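Tol-Pal system protein TolA (PDB 1LR0) probably acts in the Tol-Pal system, which maintains outer membrane integrity and aids its invagination during cell division, this chain being its periplasmic C-terminal domain. Local coordinates at residues A48-P62 / F105-E119. Numbering follows the deposited sequence.
Sequences ARNGMSVEVLIEMLP and FDSLYRQRRIIFKPE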
ATOM      1  N   ALA A  48     -12.412   1.657  17.985  1.00 12.83           N
ATOM      2  CA  ALA A  48     -12.344   0.882  16.791  1.00 12.18           C
ATOM      3  C   ALA A  48     -13.387  -0.177  16.731  1.00 12.37           C
ATOM      4  O   ALA A  48     -13.674  -0.814  17.740  1.00 11.92           O
ATOM      5  CB  ALA A  48     -10.962   0.306  16.569  1.00 13.13           C
ATOM      6  N   ARG A  49     -13.983  -0.349  15.556  1.00 11.50           N
ATOM      7  CA  ARG A  49     -14.985  -1.409  15.388  1.00 12.27           C
ATOM      8  C   ARG A  49     -14.843  -2.096  14.031  1.00 13.17           C
ATOM      9  O   ARG A  49     -14.519  -1.423  13.063  1.00 11.24           O
ATOM     10  CB  ARG A  49     -16.408  -0.859  15.459  1.00 12.12           C
ATOM     11  CG  ARG A  49     -16.819  -0.390  16.873  1.00 16.86           C
ATOM     12  CD  ARG A  49     -16.905  -1.418  17.909  1.00 20.03           C
ATOM     13  NE  ARG A  49     -17.521  -0.767  19.084  1.00 18.75           N
ATOM     14  CZ  ARG A  49     -16.892  -0.109  19.976  1.00 23.79           C
ATOM     15  NH1 ARG A  49     -15.576  -0.041  19.937  1.00 20.90           N
ATOM     16  NH2 ARG A  49     -17.582   0.482  20.930  1.00 24.70           N
ATOM     17  N   ASN A  50     -15.184  -3.362  13.961  1.00 10.54           N
ATOM     18  CA  ASN A  50     -15.380  -4.028  12.671  1.00 14.01           C
ATOM     19  C   ASN A  50     -16.328  -3.218  11.777  1.00 14.07           C
ATOM     20  O   ASN A  50     -17.346  -2.692  12.249  1.00 12.17           O
ATOM     21  CB  ASN A  50     -15.905  -5.442  12.864  1.00 13.31           C
ATOM     22  CG  ASN A  50     -14.771  -6.413  13.168  1.00 15.80           C
ATOM     23  OD1 ASN A  50     -14.138  -6.358  14.261  1.00 20.12           O
ATOM     24  ND2 ASN A  50     -14.485  -7.264  12.223  1.00  7.91           N
ATOM     25  N   GLY A  51     -16.012  -3.129  10.496  1.00 13.68           N
ATOM     26  CA  GLY A  51     -16.906  -2.412   9.591  1.00 12.55           C
ATOM     27  C   GLY A  51     -16.383  -1.061   9.210  1.00 14.93           C
ATOM     28  O   GLY A  51     -16.903  -0.396   8.351  1.00 14.16           O
HETATM   29  N   MSE A  52     -15.418  -0.554   9.982  1.00 14.18           N
HETATM   30  CA  MSE A  52     -14.826   0.731   9.659  1.00 13.87           C
HETATM   31  C   MSE A  52     -13.736   0.601   8.583  1.00 11.98           C
HETATM   32  O   MSE A  52     -13.040  -0.452   8.488  1.00 11.57           O
HETATM   33  CB  MSE A  52     -14.186   1.376  10.975  1.00 14.98           C
HETATM   34  CG  MSE A  52     -15.196   1.761  12.052  1.00 15.69           C
HETATM   35 SE   MSE A  52     -14.118   2.544  13.532  1.00 23.86          SE
HETATM   36  CE  MSE A  52     -15.729   3.187  14.547  1.00 20.20           C
ATOM     37  N   SER A  53     -13.509   1.716   7.851  1.00  9.90           N
ATOM     38  CA  SER A  53     -12.477   1.807   6.848  1.00 12.16           C
ATOM     39  C   SER A  53     -11.900   3.177   6.808  1.00 11.31           C
ATOM     40  O   SER A  53     -12.661   4.134   6.813  1.00  8.99           O
ATOM     41  CB  SER A  53     -13.117   1.575   5.413  1.00 13.43           C
ATOM     42  OG  SER A  53     -13.316   0.231   5.240  1.00 20.22           O
ATOM     43  N   VAL A  54     -10.586   3.313   6.843  1.00 12.11           N
ATOM     44  CA  VAL A  54      -9.973   4.608   6.635  1.00 12.10           C
ATOM     45  C   VAL A  54      -9.001   4.534   5.468  1.00 12.90           C
ATOM     46  O   VAL A  54      -8.233   3.556   5.362  1.00 14.08           O
ATOM     47  CB  VAL A  54      -9.245   5.130   7.882  1.00  9.17           C
ATOM     48  CG1 VAL A  54      -8.078   4.163   8.320  1.00 14.53           C
ATOM     49  CG2 VAL A  54      -8.659   6.514   7.649  1.00 12.84           C
ATOM     50  N   GLU A  55      -9.080   5.489   4.543  1.00 12.58           N
ATOM     51  CA  GLU A  55      -8.072   5.584   3.485  1.00 10.98           C
ATOM     52  C   GLU A  55      -6.983   6.591   3.910  1.00 12.07           C
ATOM     53  O   GLU A  55      -7.256   7.733   4.229  1.00 13.60           O
ATOM     54  CB  GLU A  55      -8.582   6.007   2.073  1.00 11.71           C
ATOM     55  CG  GLU A  55      -7.600   5.769   0.937  1.00 10.52           C
ATOM     56  CD  GLU A  55      -8.322   6.186  -0.363  1.00 19.59           C
ATOM     57  OE1 GLU A  55      -8.988   7.173  -0.129  1.00 19.78           O
ATOM     58  OE2 GLU A  55      -8.281   5.588  -1.449  1.00 21.30           O
ATOM     59  N   VAL A  56      -5.747   6.162   3.794  1.00 12.02           N
ATOM     60  CA  VAL A  56      -4.607   6.952   4.151  1.00 13.67           C
ATOM     61  C   VAL A  56      -3.705   7.138   2.977  1.00 15.66           C
ATOM     62  O   VAL A  56      -3.379   6.163   2.316  1.00 13.44           O
ATOM     63  CB  VAL A  56      -3.768   6.172   5.253  1.00 14.40           C
ATOM     64  CG1 VAL A  56      -2.500   6.899   5.516  1.00 16.86           C
ATOM     65  CG2 VAL A  56      -4.616   6.022   6.528  1.00 15.15           C
ATOM     66  N   LEU A  57      -3.259   8.372   2.761  1.00 15.92           N
ATOM     67  CA  LEU A  57      -2.241   8.671   1.735  1.00 14.08           C
ATOM     68  C   LEU A  57      -0.924   8.640   2.395  1.00 16.76           C
ATOM     69  O   LEU A  57      -0.674   9.324   3.346  1.00 17.74           O
ATOM     70  CB  LEU A  57      -2.548  10.052   1.180  1.00 16.41           C
ATOM     71  CG  LEU A  57      -1.448  10.518   0.258  1.00 21.06           C
ATOM     72  CD1 LEU A  57      -1.563   9.830  -1.066  1.00 24.15           C
ATOM     73  CD2 LEU A  57      -1.626  12.033   0.139  1.00 26.06           C
ATOM     74  N   ILE A  58      -0.181   7.676   1.901  1.00 17.74           N
ATOM     75  CA  ILE A  58       1.148   7.363   2.266  1.00 18.90           C
ATOM     76  C   ILE A  58       2.137   7.955   1.246  1.00 19.83           C
ATOM     77  O   ILE A  58       2.060   7.663   0.038  1.00 20.04           O
ATOM     78  CB  ILE A  58       1.346   5.907   2.331  1.00 17.97           C
ATOM     79  CG1 ILE A  58       0.302   5.183   3.197  1.00 18.06           C
ATOM     80  CG2 ILE A  58       2.688   5.633   2.900  1.00 20.44           C
ATOM     81  CD1 ILE A  58       0.593   3.707   3.333  1.00 14.59           C
ATOM     82  N   GLU A  59       3.090   8.707   1.772  1.00 17.59           N
ATOM     83  CA  GLU A  59       4.171   9.335   0.955  1.00 20.85           C
ATOM     84  C   GLU A  59       5.509   8.706   1.294  1.00 18.78           C
ATOM     85  O   GLU A  59       5.866   8.657   2.472  1.00 18.29           O
ATOM     86  CB  GLU A  59       4.219  10.860   1.237  1.00 23.27           C
ATOM     87  CG  GLU A  59       2.926  11.526   0.819  1.00 33.53           C
ATOM     88  CD  GLU A  59       2.869  13.036   0.973  1.00 43.15           C
ATOM     89  OE1 GLU A  59       3.901  13.756   0.740  1.00 45.47           O
ATOM     90  OE2 GLU A  59       1.745  13.488   1.334  1.00 41.92           O
HETATM   91  N   MSE A  60       6.222   8.245   0.266  1.00 18.17           N
HETATM   92  CA  MSE A  60       7.495   7.581   0.365  1.00 20.14           C
HETATM   93  C   MSE A  60       8.563   8.134  -0.584  1.00 22.90           C
HETATM   94  O   MSE A  60       8.257   8.691  -1.631  1.00 20.59           O
HETATM   95  CB  MSE A  60       7.392   6.071   0.104  1.00 20.64           C
HETATM   96  CG  MSE A  60       6.716   5.335   1.272  1.00 22.71           C
HETATM   97 SE   MSE A  60       6.563   3.457   0.993  1.00 36.27          SE
HETATM   98  CE  MSE A  60       4.774   3.646   0.031  1.00 35.10           C
ATOM     99  N   LEU A  61       9.816   7.894  -0.210  1.00 25.45           N
ATOM    100  CA  LEU A  61      10.955   8.110  -1.115  1.00 24.23           C
ATOM    101  C   LEU A  61      11.286   6.830  -1.734  1.00 23.65           C
ATOM    102  O   LEU A  61      11.006   5.773  -1.182  1.00 21.84           O
ATOM    103  CB  LEU A  61      12.186   8.556  -0.309  1.00 25.31           C
ATOM    104  CG  LEU A  61      11.992   9.866   0.412  1.00 26.01           C
ATOM    105  CD1 LEU A  61      13.213  10.315   1.324  1.00 30.03           C
ATOM    106  CD2 LEU A  61      11.602  10.950  -0.597  1.00 32.66           C
ATOM    107  N   PRO A  62      11.998   6.856  -2.856  1.00 24.22           N
ATOM    108  CA  PRO A  62      12.383   5.620  -3.515  1.00 23.16           C
ATOM    109  C   PRO A  62      13.170   4.676  -2.630  1.00 22.68           C
ATOM    110  O   PRO A  62      13.154   3.473  -2.903  1.00 22.76           O
ATOM    111  CB  PRO A  62      13.287   6.109  -4.636  1.00 24.18           C
ATOM    112  CG  PRO A  62      12.861   7.457  -4.849  1.00 26.65           C
ATOM    113  CD  PRO A  62      12.443   8.052  -3.577  1.00 24.03           C
ATOM    114  N   PHE A 105       7.934   2.894  -9.252  1.00 32.17           N
ATOM    115  CA  PHE A 105       7.859   3.614  -7.978  1.00 28.27           C
ATOM    116  C   PHE A 105       7.164   4.928  -8.052  1.00 29.86           C
ATOM    117  O   PHE A 105       6.161   5.204  -7.336  1.00 26.46           O
ATOM    118  CB  PHE A 105       9.204   3.887  -7.354  1.00 28.76           C
ATOM    119  CG  PHE A 105       9.084   4.556  -5.985  1.00 24.88           C
ATOM    120  CD1 PHE A 105       8.689   3.810  -4.885  1.00 27.86           C
ATOM    121  CD2 PHE A 105       9.240   5.927  -5.846  1.00 24.40           C
ATOM    122  CE1 PHE A 105       8.513   4.414  -3.644  1.00 22.16           C
ATOM    123  CE2 PHE A 105       9.097   6.564  -4.618  1.00 21.23           C
ATOM    124  CZ  PHE A 105       8.714   5.815  -3.506  1.00 25.00           C
ATOM    125  N   ASP A 106       7.661   5.772  -8.933  1.00 29.10           N
ATOM    126  CA  ASP A 106       7.150   7.095  -9.039  1.00 30.54           C
ATOM    127  C   ASP A 106       5.667   7.101  -9.407  1.00 29.57           C
ATOM    128  O   ASP A 106       4.920   7.998  -9.014  1.00 27.74           O
ATOM    129  CB  ASP A 106       7.911   7.882 -10.121  1.00 32.94           C
ATOM    130  CG  ASP A 106       9.295   8.420  -9.653  1.00 38.48           C
ATOM    131  OD1 ASP A 106       9.579   8.577  -8.429  1.00 41.43           O
ATOM    132  OD2 ASP A 106      10.154   8.780 -10.505  1.00 42.38           O
ATOM    133  N   SER A 107       5.252   6.117 -10.169  1.00 29.94           N
ATOM    134  CA  SER A 107       3.912   6.155 -10.669  1.00 32.50           C
ATOM    135  C   SER A 107       2.941   5.667  -9.570  1.00 31.52           C
ATOM    136  O   SER A 107       1.870   6.197  -9.443  1.00 30.53           O
ATOM    137  CB  SER A 107       3.801   5.217 -11.845  1.00 33.61           C
ATOM    138  OG  SER A 107       2.430   4.883 -12.053  1.00 41.33           O
ATOM    139  N   LEU A 108       3.372   4.658  -8.831  1.00 29.03           N
ATOM    140  CA  LEU A 108       2.499   3.956  -7.947  1.00 28.37           C
ATOM    141  C   LEU A 108       2.699   4.084  -6.453  1.00 26.42           C
ATOM    142  O   LEU A 108       1.718   3.883  -5.696  1.00 20.92           O
ATOM    143  CB  LEU A 108       2.621   2.505  -8.267  1.00 29.60           C
ATOM    144  CG  LEU A 108       1.822   2.172  -9.542  1.00 34.96           C
ATOM    145  CD1 LEU A 108       2.083   0.755  -9.946  1.00 36.92           C
ATOM    146  CD2 LEU A 108       0.310   2.376  -9.350  1.00 37.77           C
ATOM    147  N   TYR A 109       3.925   4.355  -6.023  1.00 22.11           N
ATOM    148  CA  TYR A 109       4.267   4.220  -4.595  1.00 22.68           C
ATOM    149  C   TYR A 109       4.832   5.407  -3.970  1.00 23.55           C
ATOM    150  O   TYR A 109       4.880   5.493  -2.739  1.00 21.93           O
ATOM    151  CB  TYR A 109       5.154   3.026  -4.306  1.00 23.15           C
ATOM    152  CG  TYR A 109       4.362   1.726  -4.355  1.00 27.04           C
ATOM    153  CD1 TYR A 109       4.256   0.966  -5.534  1.00 27.41           C
ATOM    154  CD2 TYR A 109       3.631   1.300  -3.264  1.00 26.92           C
ATOM    155  CE1 TYR A 109       3.561  -0.223  -5.561  1.00 21.97           C
ATOM    156  CE2 TYR A 109       2.845   0.112  -3.333  1.00 27.54           C
ATOM    157  CZ  TYR A 109       2.813  -0.625  -4.484  1.00 27.75           C
ATOM    158  OH  TYR A 109       2.071  -1.824  -4.590  1.00 27.95           O
ATOM    159  N   ARG A 110       5.227   6.394  -4.772  1.00 23.37           N
ATOM    160  CA  ARG A 110       5.590   7.651  -4.190  1.00 24.41           C
ATOM    161  C   ARG A 110       4.481   8.320  -3.405  1.00 23.59           C
ATOM    162  O   ARG A 110       4.711   8.971  -2.330  1.00 22.85           O
ATOM    163  CB  ARG A 110       6.174   8.597  -5.273  1.00 25.92           C
ATOM    164  CG  ARG A 110       6.854   9.798  -4.682  1.00 28.99           C
ATOM    165  CD  ARG A 110       7.552  10.711  -5.728  1.00 33.06           C
ATOM    166  NE  ARG A 110       8.736  10.128  -6.382  1.00 36.45           N
ATOM    167  CZ  ARG A 110      10.026  10.291  -5.959  1.00 32.40           C
ATOM    168  NH1 ARG A 110      10.309  10.950  -4.857  1.00 35.29           N
ATOM    169  NH2 ARG A 110      11.035   9.774  -6.640  1.00 35.92           N
ATOM    170  N   GLN A 111       3.250   8.206  -3.887  1.00 23.27           N
ATOM    171  CA  GLN A 111       2.124   8.687  -3.147  1.00 23.11           C
ATOM    172  C   GLN A 111       1.154   7.534  -3.352  1.00 24.65           C
ATOM    173  O   GLN A 111       0.890   7.174  -4.484  1.00 24.33           O
ATOM    174  CB  GLN A 111       1.537   9.957  -3.732  1.00 26.19           C
ATOM    175  CG  GLN A 111       2.181  11.283  -3.282  1.00 34.39           C
ATOM    176  CD  GLN A 111       1.168  12.427  -3.378  1.00 43.33           C
ATOM    177  OE1 GLN A 111       1.230  13.354  -2.609  1.00 49.67           O
ATOM    178  NE2 GLN A 111       0.208  12.321  -4.313  1.00 50.99           N
ATOM    179  N   ARG A 112       0.737   6.853  -2.301  1.00 20.53           N
ATOM    180  CA  ARG A 112      -0.148   5.688  -2.496  1.00 21.06           C
ATOM    181  C   ARG A 112      -1.289   5.731  -1.466  1.00 20.65           C
ATOM    182  O   ARG A 112      -0.993   5.943  -0.273  1.00 17.12           O
ATOM    183  CB  ARG A 112       0.537   4.336  -2.353  1.00 21.85           C
ATOM    184  CG  ARG A 112      -0.309   3.191  -3.040  1.00 24.60           C
ATOM    185  CD  ARG A 112       0.375   1.944  -3.431  1.00 26.34           C
ATOM    186  NE  ARG A 112      -0.505   0.849  -3.865  1.00 25.40           N
ATOM    187  CZ  ARG A 112      -0.997   0.696  -5.086  1.00 32.57           C
ATOM    188  NH1 ARG A 112      -0.665   1.535  -6.049  1.00 33.27           N
ATOM    189  NH2 ARG A 112      -1.779  -0.353  -5.345  1.00 28.17           N
ATOM    190  N   ARG A 113      -2.548   5.534  -1.877  1.00 18.08           N
ATOM    191  CA  ARG A 113      -3.653   5.512  -0.928  1.00 17.59           C
ATOM    192  C   ARG A 113      -3.994   4.100  -0.603  1.00 15.65           C
ATOM    193  O   ARG A 113      -4.353   3.324  -1.512  1.00 14.02           O
ATOM    194  CB  ARG A 113      -4.861   6.210  -1.549  1.00 18.84           C
ATOM    195  CG  ARG A 113      -4.697   7.695  -1.727  1.00 20.42           C
ATOM    196  CD  ARG A 113      -5.878   8.363  -2.513  1.00 30.75           C
ATOM    197  NE  ARG A 113      -5.724   9.795  -2.425  1.00 38.21           N
ATOM    198  CZ  ARG A 113      -4.790  10.512  -3.071  1.00 52.01           C
ATOM    199  NH1 ARG A 113      -3.931   9.942  -3.915  1.00 53.23           N
ATOM    200  NH2 ARG A 113      -4.713  11.835  -2.895  1.00 55.06           N
ATOM    201  N   ILE A 114      -3.939   3.758   0.676  1.00 14.72           N
ATOM    202  CA  ILE A 114      -4.265   2.375   1.124  1.00 14.89           C
ATOM    203  C   ILE A 114      -5.439   2.451   2.113  1.00 12.81           C
ATOM    204  O   ILE A 114      -5.511   3.352   2.924  1.00 12.50           O
ATOM    205  CB  ILE A 114      -3.044   1.849   1.856  1.00 16.87           C
ATOM    206  CG1 ILE A 114      -1.814   1.736   0.924  1.00 18.46           C
ATOM    207  CG2 ILE A 114      -3.301   0.511   2.437  1.00 14.76           C
ATOM    208  CD1 ILE A 114      -1.969   0.633  -0.104  1.00 22.28           C
ATOM    209  N   ILE A 115      -6.367   1.515   2.015  1.00 11.30           N
ATOM    210  CA  ILE A 115      -7.478   1.446   2.911  1.00 10.59           C
ATOM    211  C   ILE A 115      -7.136   0.527   4.013  1.00 10.60           C
ATOM    212  O   ILE A 115      -6.729  -0.601   3.796  1.00 13.92           O
ATOM    213  CB  ILE A 115      -8.697   0.925   2.133  1.00 12.44           C
ATOM    214  CG1 ILE A 115      -9.156   2.016   1.135  1.00 14.47           C
ATOM    215  CG2 ILE A 115      -9.865   0.605   3.092  1.00 12.85           C
ATOM    216  CD1 ILE A 115     -10.280   1.467   0.208  1.00 20.93           C
ATOM    217  N   PHE A 116      -7.319   1.004   5.214  1.00 10.68           N
ATOM    218  CA  PHE A 116      -7.148   0.187   6.406  1.00 11.03           C
ATOM    219  C   PHE A 116      -8.427  -0.074   7.148  1.00 12.20           C
ATOM    220  O   PHE A 116      -9.238   0.854   7.289  1.00 11.41           O
ATOM    221  CB  PHE A 116      -6.171   0.889   7.373  1.00 12.40           C
ATOM    222  CG  PHE A 116      -4.783   1.052   6.768  1.00 10.40           C
ATOM    223  CD1 PHE A 116      -3.969  -0.036   6.595  1.00 16.73           C
ATOM    224  CD2 PHE A 116      -4.301   2.283   6.369  1.00 17.01           C
ATOM    225  CE1 PHE A 116      -2.683   0.098   6.082  1.00 13.01           C
ATOM    226  CE2 PHE A 116      -3.035   2.371   5.815  1.00 14.58           C
ATOM    227  CZ  PHE A 116      -2.233   1.281   5.710  1.00 15.83           C
ATOM    228  N   LYS A 117      -8.602  -1.278   7.694  1.00 12.12           N
ATOM    229  CA  LYS A 117      -9.776  -1.675   8.495  1.00 10.35           C
ATOM    230  C   LYS A 117      -9.277  -2.220   9.824  1.00 10.39           C
ATOM    231  O   LYS A 117      -8.281  -2.984   9.880  1.00  9.89           O
ATOM    232  CB  LYS A 117     -10.586  -2.784   7.787  1.00 13.24           C
ATOM    233  CG  LYS A 117     -10.957  -2.471   6.389  1.00 14.81           C
ATOM    234  CD  LYS A 117     -11.723  -3.621   5.702  1.00 17.42           C
ATOM    235  CE  LYS A 117     -12.077  -3.391   4.175  1.00 21.15           C
ATOM    236  NZ  LYS A 117     -12.920  -4.642   3.764  1.00 15.46           N
ATOM    237  N   PRO A 118      -9.964  -1.943  10.899  1.00  9.78           N
ATOM    238  CA  PRO A 118      -9.532  -2.463  12.209  1.00 10.38           C
ATOM    239  C   PRO A 118      -9.415  -3.960  12.197  1.00 11.69           C
ATOM    240  O   PRO A 118      -8.508  -4.462  12.833  1.00 11.80           O
ATOM    241  CB  PRO A 118     -10.681  -2.060  13.143  1.00  9.67           C
ATOM    242  CG  PRO A 118     -11.203  -0.793  12.578  1.00 11.48           C
ATOM    243  CD  PRO A 118     -11.179  -1.114  11.030  1.00 10.35           C
ATOM    244  N   GLU A 119     -10.349  -4.665  11.541  1.00 10.62           N
ATOM    245  CA  GLU A 119     -10.310  -6.103  11.631  1.00 12.03           C
ATOM    246  C   GLU A 119      -9.086  -6.673  10.864  1.00 11.95           C
ATOM    247  O   GLU A 119      -8.490  -7.662  11.274  1.00 11.55           O
ATOM    248  CB  GLU A 119     -11.616  -6.724  11.124  1.00 12.09           C
ATOM    249  CG  GLU A 119     -12.000  -6.269   9.774  1.00 12.83           C
ATOM    250  CD  GLU A 119     -12.952  -5.036   9.756  1.00 19.98           C
ATOM    251  OE1 GLU A 119     -12.755  -4.044  10.499  1.00 13.79           O
ATOM    252  OE2 GLU A 119     -13.923  -5.054   8.996  1.00 16.45           O
TER
HETATM  253  O   HOH W   1     -14.356  -2.615   7.623  1.00 16.22           O
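In the three-stranded antiparallel sheet of this TonB-like C-terminal domain, central strand 54-60 pairs with strand 111-116, from Val54 beside Phe116 to Glu59 beside Gln111. Val54 and Phe116 exchange two nearly straight backbone bonds, Val54 N to Phe116 O at 2.8 Å and Phe116 N to Val54 O at 2.7 Å. Val54, Val56, Ile58, Ile114 and Phe116 share one face with Arg112, whose charge meets Asp31 of helix 4-41. Here branched chains fill space beside a ring: Val56 CG2 reaches the edge of Phe116 at CD2 (3.8 Å), and Ile114 CG2 lies over one ring face, toward its rim. The other face mixes charged and apolar chains: Leu57 CD1 lies over one face of the Arg113 guanidinium, 3.7 Å from NH1, while the Glu55 carboxylate, held by Ser72, rests on Arg113's aliphatic part. At one end Pro62 CA sits over the Phe105 ring, 3.7 Å from its centroid, a CH-pi contact. At the other, Glu119 bends at chi2 (-93°), bringing OE2 to Gly51 N (3.2 Å) in a type II turn where Gly51's own backbone angles call for glycine; a water joins OE2 to Met52 O. Backbone bonds thus fix the register, mostly apolar chains pack on one face, and a carboxylate ties the turn to helix 118-123.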